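Local coordinates for protein probable porin (Pseudomonas aeruginosa, PDB 4FT6) that probably forms a channel that carries small solutes across the outer membrane, as a member of the OprD porin family, at residues 94-99 / 130-135; 22-27 / 81-86; 116-119 / 125-128; 157-162 / 168-173. All blocks are in the same frame, centred on the assembly; numbering follows the deposited sequence.

Contact 1: 94-99 / 130-135; sequences DDYARL and RLLPQT. With DMU (decyl-beta-D-maltopyranoside), chain F; C8E ((hydroxyethyloxy)tri(ethyloxy)octane), chain D.
The phenol oxygen of Tyr96 ends among leucine methyls, yet it is a satisfied polar atom: Tyr96 OH lies 3.5 Å from Leu132 CD1 and 3.7 Å from Leu131 CD2, and its hydrogen bond goes to Leu83 O, outside the contact. In this outer-membrane beta-barrel, strand 95-107 here meets a loop that crosses the inside of the barrel wall between strands 124-125 and 135-137. With CG between the backbone N and the carbonyl carbon (chi1 62°), the tyrosine sends its ring across to the loop, where Leu132 approaches from the opposite direction, CD1 3.5 Å from Tyr96 CZ. A long, flat residue with one polar end suits this place, because its carbons pack on leucine while its tip still finds a carbonyl.

Arg98 slides past Thr135 rather than bonding to it, NE standing 3.8 Å from OG1. The two share an acceptor instead: Glu116 OE2 takes a salt bridge from Arg98 NE and a hydrogen bond from Thr135 OG1, while Arg98 NH1 reaches Ser165 O. On the detergent side of the strand, the backbone N of Leu99 donates to O49 of decyl maltoside at 2.8 Å, with an N-H...O angle of 156°.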
# COMPACT_ATOMS: atom_id res chain seq x y z
N ASP A 94 -6.42 24.20 1.84
CA ASP A 94 -6.30 24.60 0.45
C ASP A 94 -5.08 23.94 -0.16
O ASP A 94 -4.99 23.77 -1.38
CB ASP A 94 -6.22 26.12 0.33
CG ASP A 94 -7.44 26.80 0.89
OD1 ASP A 94 -8.54 26.21 0.82
OD2 ASP A 94 -7.30 27.93 1.40
N ASP A 95 -4.14 23.55 0.70
CA ASP A 95 -2.91 22.92 0.25
C ASP A 95 -2.11 22.34 1.42
O ASP A 95 -2.41 22.60 2.59
CB ASP A 95 -2.05 23.90 -0.55
CG ASP A 95 -1.55 25.06 0.29
OD1 ASP A 95 -2.12 25.31 1.37
OD2 ASP A 95 -0.59 25.73 -0.14
N TYR A 96 -1.12 21.52 1.07
CA TYR A 96 -0.16 21.01 2.04
C TYR A 96 1.09 20.54 1.31
O TYR A 96 1.03 20.10 0.16
CB TYR A 96 -0.77 19.89 2.89
CG TYR A 96 -1.22 18.65 2.13
CD1 TYR A 96 -2.20 18.71 1.15
CD2 TYR A 96 -0.67 17.40 2.42
CE1 TYR A 96 -2.62 17.57 0.47
CE2 TYR A 96 -1.08 16.26 1.75
CZ TYR A 96 -2.05 16.35 0.78
OH TYR A 96 -2.46 15.21 0.12
N ALA A 97 2.23 20.64 1.98
CA ALA A 97 3.48 20.30 1.35
C ALA A 97 4.37 19.59 2.34
O ALA A 97 4.12 19.62 3.56
CB ALA A 97 4.17 21.52 0.78
N ARG A 98 5.39 18.93 1.82
CA ARG A 98 6.32 18.24 2.69
C ARG A 98 7.63 18.04 1.94
O ARG A 98 7.65 17.83 0.72
CB ARG A 98 5.74 16.91 3.13
CG ARG A 98 6.45 16.31 4.32
CD ARG A 98 5.90 14.94 4.70
NE ARG A 98 6.89 14.26 5.53
CZ ARG A 98 7.11 14.55 6.80
NH1 ARG A 98 6.38 15.49 7.40
NH2 ARG A 98 8.05 13.90 7.48
N LEU A 99 8.73 18.11 2.67
CA LEU A 99 10.04 17.95 2.07
C LEU A 99 10.92 17.18 3.03
O LEU A 99 11.14 17.62 4.16
CB LEU A 99 10.64 19.32 1.77
CG LEU A 99 11.95 19.38 0.99
CD1 LEU A 99 11.85 18.55 -0.28
CD2 LEU A 99 12.31 20.85 0.66
N ARG A 130 -4.17 7.54 -2.26
CA ARG A 130 -4.81 8.83 -2.50
C ARG A 130 -3.93 9.76 -3.35
O ARG A 130 -3.41 9.37 -4.40
CB ARG A 130 -5.16 9.53 -1.18
CG ARG A 130 -6.21 8.85 -0.32
CD ARG A 130 -7.57 8.81 -1.00
NE ARG A 130 -8.60 8.29 -0.11
CZ ARG A 130 -8.90 7.00 0.01
NH1 ARG A 130 -8.24 6.12 -0.71
NH2 ARG A 130 -9.85 6.60 0.85
N LEU A 131 -3.76 10.99 -2.88
CA LEU A 131 -3.05 12.00 -3.65
C LEU A 131 -1.52 11.88 -3.55
O LEU A 131 -0.80 11.95 -4.55
CB LEU A 131 -3.49 13.41 -3.20
CG LEU A 131 -3.14 14.58 -4.13
CD1 LEU A 131 -3.97 14.53 -5.41
CD2 LEU A 131 -3.29 15.91 -3.44
N LEU A 132 -1.03 11.69 -2.33
CA LEU A 132 0.39 11.73 -2.04
C LEU A 132 0.74 10.56 -1.12
O LEU A 132 -0.08 10.17 -0.27
CB LEU A 132 0.71 13.07 -1.37
CG LEU A 132 0.58 14.32 -2.23
CD1 LEU A 132 0.66 15.60 -1.38
CD2 LEU A 132 1.70 14.33 -3.27
N PRO A 133 1.95 9.99 -1.27
CA PRO A 133 2.35 8.78 -0.52
C PRO A 133 2.53 9.02 0.97
O PRO A 133 3.04 10.07 1.40
CB PRO A 133 3.73 8.45 -1.11
CG PRO A 133 4.26 9.80 -1.56
CD PRO A 133 3.04 10.50 -2.12
N GLN A 134 2.12 8.03 1.76
CA GLN A 134 2.55 7.90 3.15
C GLN A 134 4.08 7.79 3.17
O GLN A 134 4.68 7.18 2.27
CB GLN A 134 1.95 6.62 3.73
CG GLN A 134 2.04 6.44 5.25
CD GLN A 134 1.49 5.09 5.72
OE1 GLN A 134 1.83 4.03 5.15
NE2 GLN A 134 0.64 5.12 6.75
N THR A 135 4.74 8.36 4.17
CA THR A 135 6.18 8.19 4.29
C THR A 135 6.55 7.81 5.70
O THR A 135 5.78 8.06 6.63
CB THR A 135 6.96 9.45 3.91
OG1 THR A 135 6.35 10.58 4.54
CG2 THR A 135 7.00 9.66 2.41
C1 DMU F . 7.84 20.04 6.07
C2 DMU F . 7.25 19.42 7.39
C3 DMU F . 6.57 20.57 8.38
C4 DMU F . 5.90 21.71 7.52
O5 DMU F . 6.78 22.13 6.52
C6 DMU F . 6.96 21.14 5.55
O7 DMU F . 5.72 20.08 9.49
O16 DMU F . 7.43 21.70 4.33
C18 DMU F . 6.82 22.90 3.88
C19 DMU F . 7.52 23.46 2.65
C22 DMU F . 7.80 22.35 1.65
C25 DMU F . 8.79 22.85 0.60
C28 DMU F . 8.15 22.76 -0.78
C31 DMU F . 8.71 21.53 -1.50
C34 DMU F . 7.59 20.95 -2.34
C37 DMU F . 8.14 20.44 -3.65
C40 DMU F . 7.09 19.60 -4.33
C43 DMU F . 7.34 19.64 -5.81
O49 DMU F . 7.95 19.00 5.19
O55 DMU F . 8.08 18.35 8.00
C57 DMU F . 5.59 22.82 8.44
O61 DMU F . 6.79 23.22 9.01
C5 DMU F . 5.73 18.19 10.98
C7 DMU F . 5.23 18.75 12.26
C8 DMU F . 6.35 19.69 12.89
C9 DMU F . 7.72 19.52 12.09
O1 DMU F . 7.49 19.96 10.81
C10 DMU F . 6.54 19.18 10.17
O2 DMU F . 5.88 21.10 13.00
O3 DMU F . 6.50 17.07 11.22
O4 DMU F . 4.77 17.73 13.08
C11 DMU F . 8.93 20.26 12.62
O6 DMU F . 9.99 20.08 11.74
C1 C8E D . 12.73 13.70 6.78
C2 C8E D . 14.08 14.36 6.46
C3 C8E D . 14.31 15.65 7.27
C4 C8E D . 14.07 16.93 6.47
C5 C8E D . 15.39 17.56 6.04
C6 C8E D . 15.25 18.94 5.39
C7 C8E D . 15.54 18.92 3.89
C8 C8E D . 16.03 20.30 3.44
O9 C8E D . 16.65 20.29 2.17
C10 C8E D . 15.77 20.56 1.09
C11 C8E D . 16.22 21.79 0.29
O12 C8E D . 17.57 21.70 -0.12
C13 C8E D . 17.85 22.43 -1.30
C14 C8E D . 19.11 21.90 -1.98
O15 C8E D . 18.78 21.13 -3.12

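Contact 2: 22-27 / 81-86; sequences LYFNRD and SGLLPR
Ser81 OG has two partners: it accepts from the backbone N of Leu83 at 3.1 Å with an N-H...O angle of 155°, and it hydrogen-bonds Glu40 OE2 of strand 37-50, next to 14-28, while the serine CB rests against Phe24. There Ser81 CB comes within 3.5 Å of Phe24 CD1. The carbonyl of the same serine stands over one face of the ring, offset toward the rim, with Ser81 O 3.9 Å from Phe24 CE1; this oxygen also accepts a hydrogen bond from Arg130 NE, so the buried carbonyl has a partner of its own.

The bond from two residues on makes 81-83 an ST turn, part of a loop between strands 58-71 and 95-107 that packs against the inner side of barrel strand 14-28. Serine serves as both the turn's acceptor and a small neighbour for the ring. Gly82 takes phi 93°, where a CB would press on the preceding carbonyl oxygen. The turn presents Leu83 to the strand: CG anti to its carbonyl carbon (chi1 -51°) sets the fork of methyls down between Leu22 and Phe24, a buried site that a branched apolar residue fills well. Leu83 CD2 meets Leu22 CD2 obliquely at 3.5 Å, and Leu83 CD1 lies 4.0 Å from Phe24 CB. Phe24 goes on to touch Gln38 and Glu382 on the strands flanking its own.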
# COMPACT_ATOMS: atom_id res chain seq x y z
N LEU A 22 -6.52 13.95 -9.17
CA LEU A 22 -7.39 12.93 -8.58
C LEU A 22 -8.77 13.46 -8.25
O LEU A 22 -8.90 14.46 -7.53
CB LEU A 22 -6.73 12.37 -7.32
CG LEU A 22 -7.41 11.18 -6.65
CD1 LEU A 22 -7.78 10.17 -7.70
CD2 LEU A 22 -6.45 10.56 -5.63
N TYR A 23 -9.79 12.79 -8.77
CA TYR A 23 -11.16 13.05 -8.37
C TYR A 23 -11.63 11.83 -7.57
O TYR A 23 -11.56 10.70 -8.06
CB TYR A 23 -12.07 13.28 -9.59
CG TYR A 23 -13.54 13.30 -9.22
CD1 TYR A 23 -14.14 14.45 -8.73
CD2 TYR A 23 -14.32 12.16 -9.35
CE1 TYR A 23 -15.48 14.46 -8.39
CE2 TYR A 23 -15.66 12.17 -9.00
CZ TYR A 23 -16.23 13.32 -8.52
OH TYR A 23 -17.56 13.32 -8.17
N PHE A 24 -12.11 12.05 -6.36
CA PHE A 24 -12.50 10.97 -5.47
C PHE A 24 -13.93 11.21 -5.00
O PHE A 24 -14.26 12.31 -4.56
CB PHE A 24 -11.57 10.94 -4.26
CG PHE A 24 -11.86 9.83 -3.28
CD1 PHE A 24 -12.84 9.97 -2.30
CD2 PHE A 24 -11.12 8.66 -3.31
CE1 PHE A 24 -13.09 8.95 -1.39
CE2 PHE A 24 -11.37 7.63 -2.39
CZ PHE A 24 -12.35 7.78 -1.43
N ASN A 25 -14.76 10.17 -5.07
CA ASN A 25 -16.16 10.31 -4.70
C ASN A 25 -16.66 9.03 -4.04
O ASN A 25 -17.01 8.07 -4.72
CB ASN A 25 -17.00 10.67 -5.92
CG ASN A 25 -18.38 11.19 -5.56
OD1 ASN A 25 -19.02 10.70 -4.62
ND2 ASN A 25 -18.85 12.19 -6.31
N ARG A 26 -16.65 9.02 -2.71
CA ARG A 26 -17.19 7.90 -1.95
C ARG A 26 -18.59 8.26 -1.53
O ARG A 26 -18.80 9.20 -0.76
CB ARG A 26 -16.35 7.61 -0.71
CG ARG A 26 -17.01 6.62 0.25
CD ARG A 26 -16.01 6.12 1.29
NE ARG A 26 -14.87 5.42 0.68
CZ ARG A 26 -13.81 4.99 1.35
NH1 ARG A 26 -13.73 5.19 2.66
NH2 ARG A 26 -12.82 4.37 0.72
N ASP A 27 -19.56 7.50 -2.03
CA ASP A 27 -20.95 7.76 -1.75
C ASP A 27 -21.52 6.77 -0.73
O ASP A 27 -21.59 5.56 -0.99
CB ASP A 27 -21.77 7.75 -3.04
CG ASP A 27 -23.25 7.92 -2.79
OD1 ASP A 27 -23.63 8.54 -1.77
OD2 ASP A 27 -24.04 7.45 -3.63
N SER A 81 -12.13 12.93 2.38
CA SER A 81 -11.82 11.92 1.36
C SER A 81 -10.44 11.29 1.48
O SER A 81 -10.20 10.21 0.93
CB SER A 81 -11.97 12.51 -0.04
OG SER A 81 -10.79 13.19 -0.40
N GLY A 82 -9.53 11.97 2.16
CA GLY A 82 -8.15 11.53 2.25
C GLY A 82 -7.23 12.11 1.20
O GLY A 82 -6.06 11.75 1.15
N LEU A 83 -7.74 13.00 0.35
CA LEU A 83 -6.89 13.70 -0.62
C LEU A 83 -6.25 14.90 0.03
O LEU A 83 -5.20 15.39 -0.42
CB LEU A 83 -7.70 14.22 -1.81
CG LEU A 83 -8.64 13.31 -2.59
CD1 LEU A 83 -9.05 13.99 -3.89
CD2 LEU A 83 -7.95 12.00 -2.86
N LEU A 84 -6.90 15.40 1.07
CA LEU A 84 -6.51 16.66 1.71
C LEU A 84 -6.67 16.57 3.22
O LEU A 84 -7.54 15.85 3.72
CB LEU A 84 -7.38 17.81 1.19
CG LEU A 84 -7.43 18.21 -0.28
CD1 LEU A 84 -8.59 19.17 -0.47
CD2 LEU A 84 -6.13 18.87 -0.73
N PRO A 85 -5.81 17.29 3.96
CA PRO A 85 -6.03 17.46 5.39
C PRO A 85 -7.33 18.22 5.63
O PRO A 85 -7.82 18.93 4.74
CB PRO A 85 -4.82 18.30 5.85
CG PRO A 85 -4.29 18.92 4.60
CD PRO A 85 -4.57 17.94 3.50
N ARG A 86 -7.88 18.08 6.83
CA ARG A 86 -9.20 18.60 7.11
C ARG A 86 -9.19 19.24 8.48
O ARG A 86 -8.85 18.59 9.47
CB ARG A 86 -10.21 17.46 7.04
CG ARG A 86 -11.65 17.90 7.14
CD ARG A 86 -12.59 16.71 7.07
NE ARG A 86 -13.98 17.17 6.96
CZ ARG A 86 -15.03 16.36 6.88
NH1 ARG A 86 -14.86 15.04 6.90
NH2 ARG A 86 -16.24 16.86 6.79

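Contact 3: 116-119 / 125-128; sequences ELLP and LRND. With C8E ((hydroxyethyloxy)tri(ethyloxy)octane), chain D.
One backbone hydrogen bond ties Pro119 to Arg126: Arg126 N donates to Pro119 O at 2.9 Å, with an N-H...O angle of 153°. The carbonyl points almost straight at its donor, and proline, which has no N-H to offer, takes part through its oxygen alone.

Nonpolar contact comes largely from the arginine's own carbons. A chi1 of 70° tucks CG over its own backbone, and further bends at chi2 and chi3 bring the chain along 118-119 instead of reaching straight away. Arg126 CB lies 4.3 Å from Pro119 CD, and Arg126 CD lies 3.9 Å from Leu118 CD2. The same leucine methyl meets the guanidinium at its edge, in its plane, 3.9 Å from Arg126 NH1. A long residue that is aliphatic at its base and charged at its end suits a partly buried crossing such as this.

Around the charged end, Asp128 CB lies over one guanidinium face, 3.6 Å above the plane, while Arg126 NH2 makes a long, weak ion pair with Glu120 OE2.

The contact closes the small antiparallel hairpin of strands 117-121 and 124-125, near the middle of the barrel, consistent with the inward-folded loop that narrows OprD-family pores. Leu118 leans on Ile65 of strand 58-71, and Pro119 packs on Met140 and Met156 of strands 139-143 and 149-160.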
# COMPACT_ATOMS: atom_id res chain seq x y z
N GLU A 116 13.79 10.48 5.24
CA GLU A 116 12.45 10.32 4.68
C GLU A 116 12.39 9.06 3.80
O GLU A 116 13.11 8.94 2.80
CB GLU A 116 12.05 11.58 3.89
CG GLU A 116 10.60 11.61 3.40
CD GLU A 116 9.60 12.00 4.49
OE1 GLU A 116 9.92 11.85 5.69
OE2 GLU A 116 8.47 12.46 4.16
N LEU A 117 11.56 8.10 4.17
CA LEU A 117 11.54 6.81 3.47
C LEU A 117 10.18 6.43 2.90
O LEU A 117 9.14 6.83 3.45
CB LEU A 117 12.02 5.70 4.41
CG LEU A 117 13.47 5.89 4.81
CD1 LEU A 117 13.88 4.92 5.92
CD2 LEU A 117 14.39 5.75 3.60
N LEU A 118 10.21 5.66 1.82
CA LEU A 118 9.02 5.06 1.21
C LEU A 118 9.11 3.52 1.26
O LEU A 118 9.28 2.87 0.22
CB LEU A 118 8.88 5.52 -0.25
CG LEU A 118 8.48 6.98 -0.47
CD1 LEU A 118 8.82 7.41 -1.90
CD2 LEU A 118 6.97 7.21 -0.17
N PRO A 119 8.98 2.94 2.47
CA PRO A 119 9.16 1.48 2.58
C PRO A 119 8.05 0.68 1.93
O PRO A 119 6.86 0.99 2.13
CB PRO A 119 9.12 1.21 4.10
CG PRO A 119 8.32 2.37 4.67
CD PRO A 119 8.68 3.56 3.77
N LEU A 125 3.98 -1.76 4.67
CA LEU A 125 3.74 -1.40 3.28
C LEU A 125 3.22 0.03 3.23
O LEU A 125 2.07 0.28 3.66
CB LEU A 125 2.67 -2.33 2.70
CG LEU A 125 2.90 -2.94 1.32
CD1 LEU A 125 1.58 -3.37 0.67
CD2 LEU A 125 3.65 -1.95 0.46
N ARG A 126 4.01 0.98 2.71
CA ARG A 126 3.56 2.38 2.69
C ARG A 126 2.30 2.57 1.83
O ARG A 126 2.21 2.06 0.71
CB ARG A 126 4.69 3.37 2.31
CG ARG A 126 5.19 3.36 0.86
CD ARG A 126 4.37 4.27 -0.04
NE ARG A 126 3.98 3.52 -1.23
CZ ARG A 126 4.52 3.70 -2.43
NH1 ARG A 126 5.44 4.64 -2.60
NH2 ARG A 126 4.12 2.97 -3.44
N ASN A 127 1.32 3.31 2.34
CA ASN A 127 0.10 3.55 1.58
C ASN A 127 0.29 4.54 0.42
O ASN A 127 0.90 5.59 0.59
CB ASN A 127 -0.99 4.10 2.49
CG ASN A 127 -2.34 4.15 1.81
OD1 ASN A 127 -2.65 5.08 1.05
ND2 ASN A 127 -3.16 3.15 2.08
N ASP A 128 -0.26 4.21 -0.75
CA ASP A 128 -0.32 5.17 -1.87
C ASP A 128 -1.72 5.22 -2.50
O ASP A 128 -1.87 5.35 -3.72
CB ASP A 128 0.75 4.87 -2.93
CG ASP A 128 0.84 5.98 -3.99
OD1 ASP A 128 0.49 7.14 -3.65
OD2 ASP A 128 1.22 5.69 -5.14
C1 C8E D . 12.73 13.70 6.78
C2 C8E D . 14.08 14.36 6.46
C3 C8E D . 14.31 15.65 7.27
C4 C8E D . 14.07 16.93 6.47
C5 C8E D . 15.39 17.56 6.04
C6 C8E D . 15.25 18.94 5.39
C7 C8E D . 15.54 18.92 3.89
C8 C8E D . 16.03 20.30 3.44
O9 C8E D . 16.65 20.29 2.17
C10 C8E D . 15.77 20.56 1.09
C11 C8E D . 16.22 21.79 0.29
O12 C8E D . 17.57 21.70 -0.12
C13 C8E D . 17.85 22.43 -1.30
C14 C8E D . 19.11 21.90 -1.98
O15 C8E D . 18.78 21.13 -3.12

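Contact 4: 157-162 / 168-173; sequences RSLSQR and QDLSVD
Gln168 pairs with Leu159 through both backbone groups, an antiparallel hydrogen-bonded pair. Gln168 N donates to Leu159 O at 2.8 Å, and Leu159 N returns the bond to Gln168 O at 3.0 Å. The glutamine side chain runs extended beyond CG over the leucine, Gln168 CG 3.6 Å from Leu159 CD1, and its amide is nearly perpendicular to that of Gln161, the planes 82° apart. Gln168 OE1 lies 3.5 Å from Gln161 CG and accepts from a water that takes the backbone N-H of Gln161, whose OE1 accepts from Gln134 NE2. Glutamine suits this partly exposed spot, its chain packing on leucine while its amide reaches water.

Asp169 starts away from the strand, but its carboxylate swings back, Asp169 OD1 4.2 Å from Arg157 O; an acid suits this exposed position. Leu170 turns back: with CG anti to the carbonyl carbon (chi1 -69°), it lays both methyls on 157-159. Leu170 CD1 sits 3.4 Å from Leu159 N and 3.6 Å from Leu159 CD2, whereas Leu170 CD2 rests 3.6 Å from Arg157 C. A branched apolar residue thus covers peptide and side chain together.

The pair forms a hairpin at the end of strand 149-160. On its other edge, Arg157 and Ser158 both face Gln137 in a classic beta bulge, and Ser160 pairs with Thr135, placing this end between 135-137 and 168-169; the strand also pairs with 139-143 and 183-192.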
# COMPACT_ATOMS: atom_id res chain seq x y z
N ARG A 157 10.69 5.52 13.36
CA ARG A 157 10.32 6.25 14.58
C ARG A 157 9.02 7.02 14.46
O ARG A 157 8.32 7.20 15.46
CB ARG A 157 11.44 7.21 14.99
CG ARG A 157 12.73 6.47 15.14
CD ARG A 157 13.78 7.24 15.86
NE ARG A 157 14.75 6.28 16.36
CZ ARG A 157 15.74 6.58 17.20
NH1 ARG A 157 15.89 7.82 17.64
NH2 ARG A 157 16.56 5.61 17.59
N SER A 158 8.72 7.46 13.25
CA SER A 158 7.50 8.20 12.99
C SER A 158 7.03 7.99 11.56
O SER A 158 7.77 7.48 10.71
CB SER A 158 7.76 9.67 13.19
OG SER A 158 8.48 10.11 12.06
N LEU A 159 5.80 8.41 11.29
CA LEU A 159 5.26 8.36 9.94
C LEU A 159 4.61 9.70 9.59
O LEU A 159 4.31 10.50 10.47
CB LEU A 159 4.24 7.23 9.81
CG LEU A 159 3.00 7.25 10.71
CD1 LEU A 159 1.92 8.26 10.28
CD2 LEU A 159 2.39 5.85 10.77
N SER A 160 4.37 9.91 8.30
CA SER A 160 3.55 11.03 7.86
C SER A 160 2.45 10.46 6.97
O SER A 160 2.74 9.85 5.93
CB SER A 160 4.37 12.05 7.07
OG SER A 160 3.54 13.11 6.61
N GLN A 161 1.19 10.63 7.38
CA GLN A 161 0.07 10.08 6.61
C GLN A 161 -0.06 10.75 5.24
O GLN A 161 0.45 11.86 5.01
CB GLN A 161 -1.25 10.18 7.39
CG GLN A 161 -1.26 9.49 8.76
CD GLN A 161 -1.11 7.95 8.68
OE1 GLN A 161 -0.80 7.39 7.62
NE2 GLN A 161 -1.33 7.28 9.81
N ARG A 162 -0.75 10.06 4.33
CA ARG A 162 -0.88 10.52 2.95
C ARG A 162 -1.49 11.93 2.81
O ARG A 162 -1.12 12.67 1.89
CB ARG A 162 -1.72 9.51 2.18
CG ARG A 162 -3.13 9.37 2.71
CD ARG A 162 -3.71 8.08 2.28
NE ARG A 162 -5.02 7.87 2.86
CZ ARG A 162 -5.81 6.86 2.53
NH1 ARG A 162 -5.39 6.00 1.62
NH2 ARG A 162 -7.00 6.73 3.09
N GLN A 168 3.97 11.95 12.87
CA GLN A 168 3.48 11.55 14.19
C GLN A 168 4.09 10.21 14.61
O GLN A 168 4.49 9.42 13.74
CB GLN A 168 1.96 11.41 14.15
CG GLN A 168 1.48 10.31 13.21
CD GLN A 168 -0.01 10.38 12.93
OE1 GLN A 168 -0.45 10.91 11.90
NE2 GLN A 168 -0.81 9.84 13.84
N ASP A 169 4.17 9.95 15.92
CA ASP A 169 4.63 8.65 16.40
C ASP A 169 3.75 7.53 15.84
O ASP A 169 2.60 7.77 15.47
CB ASP A 169 4.63 8.60 17.92
CG ASP A 169 5.61 9.59 18.53
OD1 ASP A 169 6.48 10.11 17.80
OD2 ASP A 169 5.51 9.83 19.76
N LEU A 170 4.28 6.30 15.78
CA LEU A 170 3.56 5.17 15.20
C LEU A 170 2.47 4.63 16.15
O LEU A 170 2.56 4.81 17.37
CB LEU A 170 4.51 4.04 14.85
CG LEU A 170 5.53 4.17 13.71
CD1 LEU A 170 5.31 5.44 12.92
CD2 LEU A 170 6.95 4.09 14.25
N SER A 171 1.45 4.00 15.57
CA SER A 171 0.34 3.41 16.33
C SER A 171 -0.30 2.35 15.43
O SER A 171 0.14 2.18 14.28
CB SER A 171 -0.69 4.49 16.70
OG SER A 171 -1.41 4.91 15.56
N VAL A 172 -1.30 1.62 15.91
CA VAL A 172 -1.81 0.55 15.06
C VAL A 172 -3.15 0.89 14.47
O VAL A 172 -3.98 1.50 15.15
CB VAL A 172 -1.78 -0.85 15.73
CG1 VAL A 172 -1.24 -0.74 17.15
CG2 VAL A 172 -3.14 -1.54 15.68
N ASP A 173 -3.34 0.51 13.20
CA ASP A 173 -4.51 0.90 12.44
C ASP A 173 -5.79 0.49 13.14
O ASP A 173 -5.91 -0.63 13.62
CB ASP A 173 -4.49 0.29 11.04
CG ASP A 173 -5.50 0.94 10.13
OD1 ASP A 173 -6.66 0.49 10.11
OD2 ASP A 173 -5.14 1.93 9.44
O HOH W 1 0.85 12.36 9.27

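Along the chain, contact 2 closes before contact 1 opens, contact 3 is nested within the loop that contact 1 closes, and contact 4 follows. Their centres lie about 11 to 20 Å apart. Segment 130-135 touches the 81-86 loop of contact 2, the hairpin of contact 3 and strand 149-160 of contact 4. Gln134 NE2 bonds Gln161 OE1, and Asn127 OD1 bonds Arg162 NH1, linking contact 4 to both contacts 1 and 3. Contacts 2 and 3 do not touch, their nearest atoms about 7 Å apart. Contacts 1 and 2 fasten loops to barrel strands 95-107 and 14-28, contact 4 secures the end of 149-160, and contact 3 ties the inward hairpin, probably shaping the pore.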